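PDB 2R9Q: 2'-deoxycytidine 5'-triphosphate deaminase from Agrobacterium tumefaciens, which probably catalyses the hydrolytic deamination of dCTP, releasing ammonia and yielding dUTP, a precursor for thymidylate synthesis. Local coordinates for residues L45-K50 and L146-R151; A56-G61 and D68-F73. One frame throughout, in Å; residues are numbered along the deposited sequence.

Contact 1. Residues L45-K50 and L146-R151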
ATOM      1  N   LEU B  45      32.020  -5.940  -4.136  1.00 58.88           N
ATOM      2  CA  LEU B  45      31.676  -6.455  -5.439  1.00 58.50           C
ATOM      3  C   LEU B  45      31.087  -5.328  -6.273  1.00 57.99           C
ATOM      4  O   LEU B  45      30.330  -4.512  -5.774  1.00 58.24           O
ATOM      5  CB  LEU B  45      30.669  -7.607  -5.320  1.00 58.29           C
ATOM      6  CG  LEU B  45      31.069  -8.848  -4.536  1.00 56.90           C
ATOM      7  CD1 LEU B  45      29.790  -9.659  -4.222  1.00 56.26           C
ATOM      8  CD2 LEU B  45      32.123  -9.657  -5.298  1.00 54.69           C
ATOM      9  N   ARG B  46      31.443  -5.301  -7.544  1.00 57.75           N
ATOM     10  CA  ARG B  46      31.046  -4.257  -8.448  1.00 57.86           C
ATOM     11  C   ARG B  46      30.107  -4.797  -9.501  1.00 56.70           C
ATOM     12  O   ARG B  46      30.308  -5.877 -10.017  1.00 54.29           O
ATOM     13  CB  ARG B  46      32.268  -3.661  -9.167  1.00 58.67           C
ATOM     14  CG  ARG B  46      33.318  -3.010  -8.297  1.00 58.93           C
ATOM     15  CD  ARG B  46      34.512  -2.570  -9.109  1.00 59.63           C
ATOM     16  NE  ARG B  46      35.368  -3.685  -9.544  1.00 59.45           N
ATOM     17  CZ  ARG B  46      36.534  -3.525 -10.178  1.00 61.07           C
ATOM     18  NH1 ARG B  46      37.239  -4.578 -10.554  1.00 62.67           N
ATOM     19  NH2 ARG B  46      37.006  -2.318 -10.429  1.00 58.95           N
ATOM     20  N   LEU B  47      29.113  -3.989  -9.833  1.00 57.04           N
ATOM     21  CA  LEU B  47      28.217  -4.234 -10.959  1.00 57.43           C
ATOM     22  C   LEU B  47      28.931  -4.177 -12.302  1.00 57.92           C
ATOM     23  O   LEU B  47      29.820  -3.321 -12.550  1.00 56.73           O
ATOM     24  CB  LEU B  47      27.051  -3.220 -10.993  1.00 57.14           C
ATOM     25  CG  LEU B  47      26.236  -2.948  -9.721  1.00 55.06           C
ATOM     26  CD1 LEU B  47      25.050  -2.031 -10.035  1.00 51.61           C
ATOM     27  CD2 LEU B  47      25.816  -4.239  -9.045  1.00 52.54           C
ATOM     28  N   GLY B  48      28.530  -5.114 -13.148  1.00 58.49           N
ATOM     29  CA  GLY B  48      28.878  -5.125 -14.558  1.00 59.53           C
ATOM     30  C   GLY B  48      28.080  -4.083 -15.355  1.00 60.16           C
ATOM     31  O   GLY B  48      27.481  -3.177 -14.784  1.00 58.97           O
ATOM     32  N   SER B  49      28.111  -4.230 -16.677  1.00 60.92           N
ATOM     33  CA  SER B  49      27.509  -3.282 -17.630  1.00 62.58           C
ATOM     34  C   SER B  49      26.019  -3.490 -17.996  1.00 62.43           C
ATOM     35  O   SER B  49      25.439  -2.641 -18.643  1.00 61.17           O
ATOM     36  CB  SER B  49      28.323  -3.314 -18.926  1.00 62.69           C
ATOM     37  OG  SER B  49      29.696  -3.050 -18.678  1.00 63.56           O
ATOM     38  N   LYS B  50      25.425  -4.616 -17.603  1.00 63.37           N
ATOM     39  CA  LYS B  50      24.050  -4.953 -17.953  1.00 64.68           C
ATOM     40  C   LYS B  50      23.270  -5.303 -16.672  1.00 62.47           C
ATOM     41  O   LYS B  50      23.765  -6.056 -15.808  1.00 61.91           O
ATOM     42  CB  LYS B  50      23.974  -6.210 -18.832  1.00 65.49           C
ATOM     43  CG  LYS B  50      24.521  -6.268 -20.265  1.00 68.76           C
ATOM     44  CD  LYS B  50      23.950  -7.663 -20.860  1.00 71.03           C
ATOM     45  CE  LYS B  50      24.271  -8.056 -22.403  1.00 75.15           C
ATOM     46  NZ  LYS B  50      23.233  -9.086 -23.049  1.00 71.87           N
ATOM     47  N   LEU B 146      24.281 -10.239  -8.669  1.00 55.87           N
ATOM     48  CA  LEU B 146      23.529  -9.531  -7.611  1.00 55.20           C
ATOM     49  C   LEU B 146      22.076  -9.286  -8.026  1.00 54.38           C
ATOM     50  O   LEU B 146      21.788  -8.666  -9.034  1.00 53.95           O
ATOM     51  CB  LEU B 146      24.202  -8.234  -7.157  1.00 54.63           C
ATOM     52  CG  LEU B 146      23.792  -7.627  -5.808  1.00 54.54           C
ATOM     53  CD1 LEU B 146      24.137  -8.540  -4.656  1.00 50.77           C
ATOM     54  CD2 LEU B 146      24.375  -6.231  -5.570  1.00 54.47           C
ATOM     55  N   GLU B 147      21.168  -9.844  -7.249  1.00 53.92           N
ATOM     56  CA  GLU B 147      19.772  -9.463  -7.284  1.00 53.79           C
ATOM     57  C   GLU B 147      19.550  -8.170  -6.486  1.00 52.15           C
ATOM     58  O   GLU B 147      19.984  -8.066  -5.341  1.00 50.93           O
ATOM     59  CB  GLU B 147      18.959 -10.574  -6.703  1.00 54.54           C
ATOM     60  CG  GLU B 147      17.502 -10.543  -6.996  1.00 57.98           C
ATOM     61  CD  GLU B 147      16.844 -11.893  -6.623  1.00 63.34           C
ATOM     62  OE1 GLU B 147      16.452 -12.060  -5.434  1.00 63.64           O
ATOM     63  OE2 GLU B 147      16.740 -12.783  -7.524  1.00 66.23           O
ATOM     64  N   ILE B 148      18.896  -7.189  -7.109  1.00 50.46           N
ATOM     65  CA  ILE B 148      18.657  -5.891  -6.503  1.00 49.46           C
ATOM     66  C   ILE B 148      17.197  -5.538  -6.597  1.00 48.81           C
ATOM     67  O   ILE B 148      16.620  -5.468  -7.680  1.00 47.07           O
ATOM     68  CB  ILE B 148      19.484  -4.698  -7.144  1.00 49.50           C
ATOM     69  CG1 ILE B 148      20.969  -4.988  -7.277  1.00 49.40           C
ATOM     70  CG2 ILE B 148      19.295  -3.378  -6.334  1.00 50.44           C
ATOM     71  CD1 ILE B 148      21.738  -4.026  -8.197  1.00 47.04           C
ATOM     72  N   SER B 149      16.619  -5.269  -5.439  1.00 48.89           N
ATOM     73  CA  SER B 149      15.303  -4.646  -5.344  1.00 49.92           C
ATOM     74  C   SER B 149      15.282  -3.489  -4.344  1.00 50.43           C
ATOM     75  O   SER B 149      15.321  -3.709  -3.127  1.00 50.74           O
ATOM     76  CB  SER B 149      14.232  -5.669  -4.968  1.00 49.95           C
ATOM     77  OG  SER B 149      12.975  -5.101  -5.207  1.00 48.95           O
ATOM     78  N   PRO B 150      15.223  -2.253  -4.843  1.00 51.47           N
ATOM     79  CA  PRO B 150      15.054  -1.088  -3.950  1.00 52.52           C
ATOM     80  C   PRO B 150      13.701  -1.124  -3.246  1.00 51.83           C
ATOM     81  O   PRO B 150      12.725  -1.428  -3.862  1.00 51.26           O
ATOM     82  CB  PRO B 150      15.133   0.100  -4.914  1.00 51.64           C
ATOM     83  CG  PRO B 150      15.779  -0.456  -6.141  1.00 51.96           C
ATOM     84  CD  PRO B 150      15.303  -1.823  -6.246  1.00 52.41           C
ATOM     85  N   ARG B 151      13.652  -0.822  -1.969  1.00 52.45           N
ATOM     86  CA  ARG B 151      12.414  -0.913  -1.250  1.00 53.15           C
ATOM     87  C   ARG B 151      11.808   0.462  -0.951  1.00 52.65           C
ATOM     88  O   ARG B 151      10.625   0.640  -1.082  1.00 51.57           O
ATOM     89  CB  ARG B 151      12.654  -1.705   0.023  1.00 54.39           C
ATOM     90  CG  ARG B 151      11.990  -3.012   0.149  1.00 59.94           C
ATOM     91  CD  ARG B 151      12.694  -4.199  -0.476  1.00 61.86           C
ATOM     92  NE  ARG B 151      12.286  -4.574  -1.841  1.00 65.52           N
ATOM     93  CZ  ARG B 151      11.079  -4.463  -2.431  1.00 67.17           C
ATOM     94  NH1 ARG B 151       9.990  -3.995  -1.816  1.00 69.06           N
ATOM     95  NH2 ARG B 151      10.955  -4.871  -3.695  1.00 64.82           N
TER
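Leu47 and Ile148 reach toward each other tip to tip, Leu47 CD2 lying 4.2 Å from Ile148 CD1. Leu146 CD2 joins them at 4.3 Å from Leu47 CD2, and since Leu146 CD2 is also 4.3 Å from Ile148 CD1, the three methyls form a nearly equilateral triangle. Leu146 and Ile148 are alternate residues on one side of strand 143-150; Leu47 follows directly on strand 42-46. The contact thus joins two antiparallel sheets of the N-terminal dUTPase-clan domain, with strand 162-170 beside the first strand, and strands 91-101 and 121-127 flanking the second. Leu47 has its CG anti to the carbonyl carbon; this chi1 of -49° carries CG, and with it CD2, toward strand 143-150 although its CB does not point there. The packed side continues beyond the pair: Leu146 meets Leu96, Val125 and Leu163, and Ile148 lies on Ile121.

Lys50 is the exposed end, in a salt bridge with Glu77. The Ser149-Arg151 end is polar and partly covered by a second subunit, whose Val322 packs on both residues. Arg151 turns its guanidinium back toward Ser149, the modelled NH2-to-OG distance being doubtfully short, while Ser149 OG bonds Cys90 O.

Only about 101 Å² is buried between the segments. What passes directly between them is nondirectional methyl packing; the backbone of Leu47 is held by Gly160 and Ser161 instead, and polar ends such as Arg46 with Glu98 and Glu147 with Ser57 bond elsewhere.

Contact 2. Residues A56-G61 and D68-F73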
ATOM      1  N   ALA B  56      10.315 -11.864 -11.278  1.00 60.77           N
ATOM      2  CA  ALA B  56      10.505 -12.397  -9.947  1.00 61.05           C
ATOM      3  C   ALA B  56      11.923 -12.899  -9.714  1.00 60.34           C
ATOM      4  O   ALA B  56      12.586 -13.337 -10.632  1.00 60.09           O
ATOM      5  CB  ALA B  56       9.485 -13.527  -9.689  1.00 60.62           C
ATOM      6  N   SER B  57      12.353 -12.818  -8.462  1.00 60.07           N
ATOM      7  CA  SER B  57      13.470 -13.584  -7.923  1.00 60.14           C
ATOM      8  C   SER B  57      13.267 -15.119  -8.010  1.00 60.09           C
ATOM      9  O   SER B  57      12.161 -15.629  -7.959  1.00 58.88           O
ATOM     10  CB  SER B  57      13.678 -13.184  -6.455  1.00 59.85           C
ATOM     11  OG  SER B  57      14.659 -13.976  -5.817  1.00 58.55           O
ATOM     12  N   PHE B  58      14.369 -15.833  -8.122  1.00 60.76           N
ATOM     13  CA  PHE B  58      14.373 -17.266  -8.346  1.00 61.56           C
ATOM     14  C   PHE B  58      15.605 -17.900  -7.733  1.00 61.89           C
ATOM     15  O   PHE B  58      16.604 -17.241  -7.501  1.00 60.08           O
ATOM     16  CB  PHE B  58      14.317 -17.560  -9.846  1.00 62.04           C
ATOM     17  CG  PHE B  58      15.464 -17.001 -10.636  1.00 61.52           C
ATOM     18  CD1 PHE B  58      16.522 -17.805 -10.997  1.00 60.98           C
ATOM     19  CD2 PHE B  58      15.462 -15.673 -11.056  1.00 63.47           C
ATOM     20  CE1 PHE B  58      17.558 -17.313 -11.745  1.00 63.16           C
ATOM     21  CE2 PHE B  58      16.496 -15.160 -11.792  1.00 63.25           C
ATOM     22  CZ  PHE B  58      17.566 -15.982 -12.133  1.00 63.01           C
ATOM     23  N   MET B  59      15.517 -19.185  -7.458  1.00 63.38           N
ATOM     24  CA  MET B  59      16.669 -19.955  -7.017  1.00 65.16           C
ATOM     25  C   MET B  59      17.151 -20.783  -8.218  1.00 66.17           C
ATOM     26  O   MET B  59      16.378 -21.509  -8.812  1.00 66.58           O
ATOM     27  CB  MET B  59      16.313 -20.826  -5.798  1.00 65.24           C
ATOM     28  CG  MET B  59      17.525 -21.392  -5.019  1.00 65.31           C
ATOM     29  SD  MET B  59      18.774 -20.208  -4.430  1.00 61.66           S
ATOM     30  CE  MET B  59      17.841 -19.383  -3.135  1.00 63.42           C
ATOM     31  N   PRO B  60      18.423 -20.631  -8.613  1.00 67.71           N
ATOM     32  CA  PRO B  60      18.878 -21.336  -9.805  1.00 69.05           C
ATOM     33  C   PRO B  60      18.601 -22.835  -9.719  1.00 69.60           C
ATOM     34  O   PRO B  60      18.011 -23.408 -10.620  1.00 69.09           O
ATOM     35  CB  PRO B  60      20.385 -21.068  -9.815  1.00 68.74           C
ATOM     36  CG  PRO B  60      20.515 -19.829  -9.089  1.00 68.46           C
ATOM     37  CD  PRO B  60      19.494 -19.818  -8.029  1.00 67.42           C
ATOM     38  N   GLY B  61      19.018 -23.423  -8.608  1.00 70.60           N
ATOM     39  CA  GLY B  61      18.893 -24.847  -8.363  1.00 71.44           C
ATOM     40  C   GLY B  61      20.101 -25.626  -8.860  1.00 71.79           C
ATOM     41  O   GLY B  61      20.948 -25.065  -9.600  1.00 69.08           O
ATOM     42  N   ASP B  68      21.219 -19.541 -17.732  1.00 80.64           N
ATOM     43  CA  ASP B  68      20.137 -20.342 -18.308  1.00 82.63           C
ATOM     44  C   ASP B  68      18.757 -19.934 -17.819  1.00 84.10           C
ATOM     45  O   ASP B  68      17.846 -19.701 -18.612  1.00 83.93           O
ATOM     46  CB  ASP B  68      20.342 -21.829 -18.024  1.00 82.65           C
ATOM     47  CG  ASP B  68      21.570 -22.396 -18.716  1.00 81.84           C
ATOM     48  OD1 ASP B  68      22.066 -21.784 -19.686  1.00 80.41           O
ATOM     49  OD2 ASP B  68      22.032 -23.464 -18.275  1.00 79.96           O
ATOM     50  N   LYS B  69      18.591 -19.857 -16.513  1.00 86.25           N
ATOM     51  CA  LYS B  69      17.325 -19.390 -15.944  1.00 88.07           C
ATOM     52  C   LYS B  69      16.910 -18.003 -16.492  1.00 89.39           C
ATOM     53  O   LYS B  69      15.769 -17.809 -16.911  1.00 89.31           O
ATOM     54  CB  LYS B  69      17.390 -19.410 -14.415  1.00 87.82           C
ATOM     55  CG  LYS B  69      17.433 -20.811 -13.850  1.00 87.83           C
ATOM     56  CD  LYS B  69      16.048 -21.500 -13.846  1.00 87.17           C
ATOM     57  CE  LYS B  69      15.311 -21.373 -12.507  1.00 86.91           C
ATOM     58  NZ  LYS B  69      15.362 -22.596 -11.659  1.00 83.88           N
ATOM     59  N   LEU B  70      17.843 -17.058 -16.487  1.00 90.95           N
ATOM     60  CA  LEU B  70      17.676 -15.771 -17.157  1.00 92.06           C
ATOM     61  C   LEU B  70      17.149 -15.910 -18.590  1.00 93.63           C
ATOM     62  O   LEU B  70      16.137 -15.327 -18.936  1.00 93.91           O
ATOM     63  CB  LEU B  70      19.018 -15.004 -17.158  1.00 92.05           C
ATOM     64  CG  LEU B  70      19.228 -13.777 -16.256  1.00 90.83           C
ATOM     65  CD1 LEU B  70      18.401 -13.865 -15.001  1.00 89.55           C
ATOM     66  CD2 LEU B  70      20.705 -13.574 -15.927  1.00 90.82           C
ATOM     67  N   ASN B  71      17.838 -16.690 -19.415  1.00 95.48           N
ATOM     68  CA  ASN B  71      17.416 -16.974 -20.797  1.00 96.75           C
ATOM     69  C   ASN B  71      16.077 -17.731 -20.908  1.00 98.20           C
ATOM     70  O   ASN B  71      15.471 -17.785 -21.982  1.00 98.28           O
ATOM     71  CB  ASN B  71      18.483 -17.805 -21.520  1.00 96.64           C
ATOM     72  CG  ASN B  71      19.797 -17.074 -21.693  1.00 95.46           C
ATOM     73  OD1 ASN B  71      19.921 -15.889 -21.382  1.00 92.55           O
ATOM     74  ND2 ASN B  71      20.796 -17.791 -22.188  1.00 94.21           N
ATOM     75  N   ARG B  72      15.631 -18.328 -19.806  1.00 99.46           N
ATOM     76  CA  ARG B  72      14.319 -18.983 -19.749  1.00100.49           C
ATOM     77  C   ARG B  72      13.178 -17.992 -19.472  1.00100.29           C
ATOM     78  O   ARG B  72      11.995 -18.357 -19.540  1.00100.04           O
ATOM     79  CB  ARG B  72      14.339 -20.055 -18.662  1.00101.07           C
ATOM     80  CG  ARG B  72      13.250 -21.089 -18.756  1.00101.98           C
ATOM     81  CD  ARG B  72      13.496 -22.169 -17.723  1.00103.89           C
ATOM     82  NE  ARG B  72      12.830 -21.902 -16.456  1.00104.34           N
ATOM     83  CZ  ARG B  72      12.952 -22.670 -15.375  1.00104.52           C
ATOM     84  NH1 ARG B  72      13.742 -23.739 -15.397  1.00104.47           N
ATOM     85  NH2 ARG B  72      12.296 -22.362 -14.260  1.00104.65           N
ATOM     86  N   PHE B  73      13.542 -16.754 -19.135  1.00 99.97           N
ATOM     87  CA  PHE B  73      12.581 -15.705 -18.867  1.00 99.41           C
ATOM     88  C   PHE B  73      12.689 -14.723 -20.018  1.00 98.87           C
ATOM     89  O   PHE B  73      11.720 -14.080 -20.388  1.00 97.98           O
ATOM     90  CB  PHE B  73      12.877 -15.013 -17.522  1.00 99.44           C
ATOM     91  CG  PHE B  73      12.854 -15.939 -16.322  1.00 99.02           C
ATOM     92  CD1 PHE B  73      11.723 -16.683 -16.010  1.00 98.97           C
ATOM     93  CD2 PHE B  73      13.952 -16.039 -15.485  1.00 99.18           C
ATOM     94  CE1 PHE B  73      11.702 -17.534 -14.903  1.00 98.84           C
ATOM     95  CE2 PHE B  73      13.940 -16.894 -14.373  1.00 99.18           C
ATOM     96  CZ  PHE B  73      12.817 -17.643 -14.091  1.00 98.86           C
TER
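Phe73 and Phe58 form a T-shaped (edge-to-face) pair that packs the loop 56-61 against helix 66-71 and the residues that follow it. The ring centroids of Phe58 and Phe73 are 5.3 Å apart with planes at 60°, and Phe73 CE2 stands over one face of Phe58, offset toward the rim. Phe58 CB already points to the helix, and CG, between the backbone N and the carbonyl carbon (chi1 60°), sets the ring beside Lys69 and Leu70. Leu70 crosses it at about a right angle, its CD1 3.7 Å from Phe58 CZ.

Lys69 slides past the same ring in the opposite direction. Its CB touches Phe58 CE1 at 3.4 Å, and its CG remains near that carbon. CD then lies over a face of the Arg72 guanidinium, offset toward the rim. Bends at chi2, chi3 and chi4 curl the chain back over the loop, where CE approaches the carbonyl oxygens of Met59 and Pro60. The ammonium forms a salt bridge with Glu327 of a second subunit, so its charge lies at the subunit interface. Lys69 NZ also bonds Met59 O at 3.2 Å, tilted from the carbonyl plane, and Pro60 O at 3.0 Å from above the carbonyl plane, 42° out of it.

In the fold
Both contacts lie in the N-terminal domain and are mainly buried, contact 1 wholly so between its sheets, contact 2 with a partly exposed rim at Phe73. The centre of contact 1 lies about 14 Å from the centre of the chain, that of contact 2 about 24 Å, and the two centres are about 16 Å apart. Contact 1 meets through aliphatic methyls alone; contact 2 ties a loop to a short helix, adds aromatic rings and an ammonium group, and buries more than twice the surface. Along the chain, contact 2 is nested inside the loop that contact 1 closes. Glu147 OE1 and Ser57 OG, 2.7 Å apart, probably hydrogen-bond between them. Contact 2 faces the second subunit much more broadly.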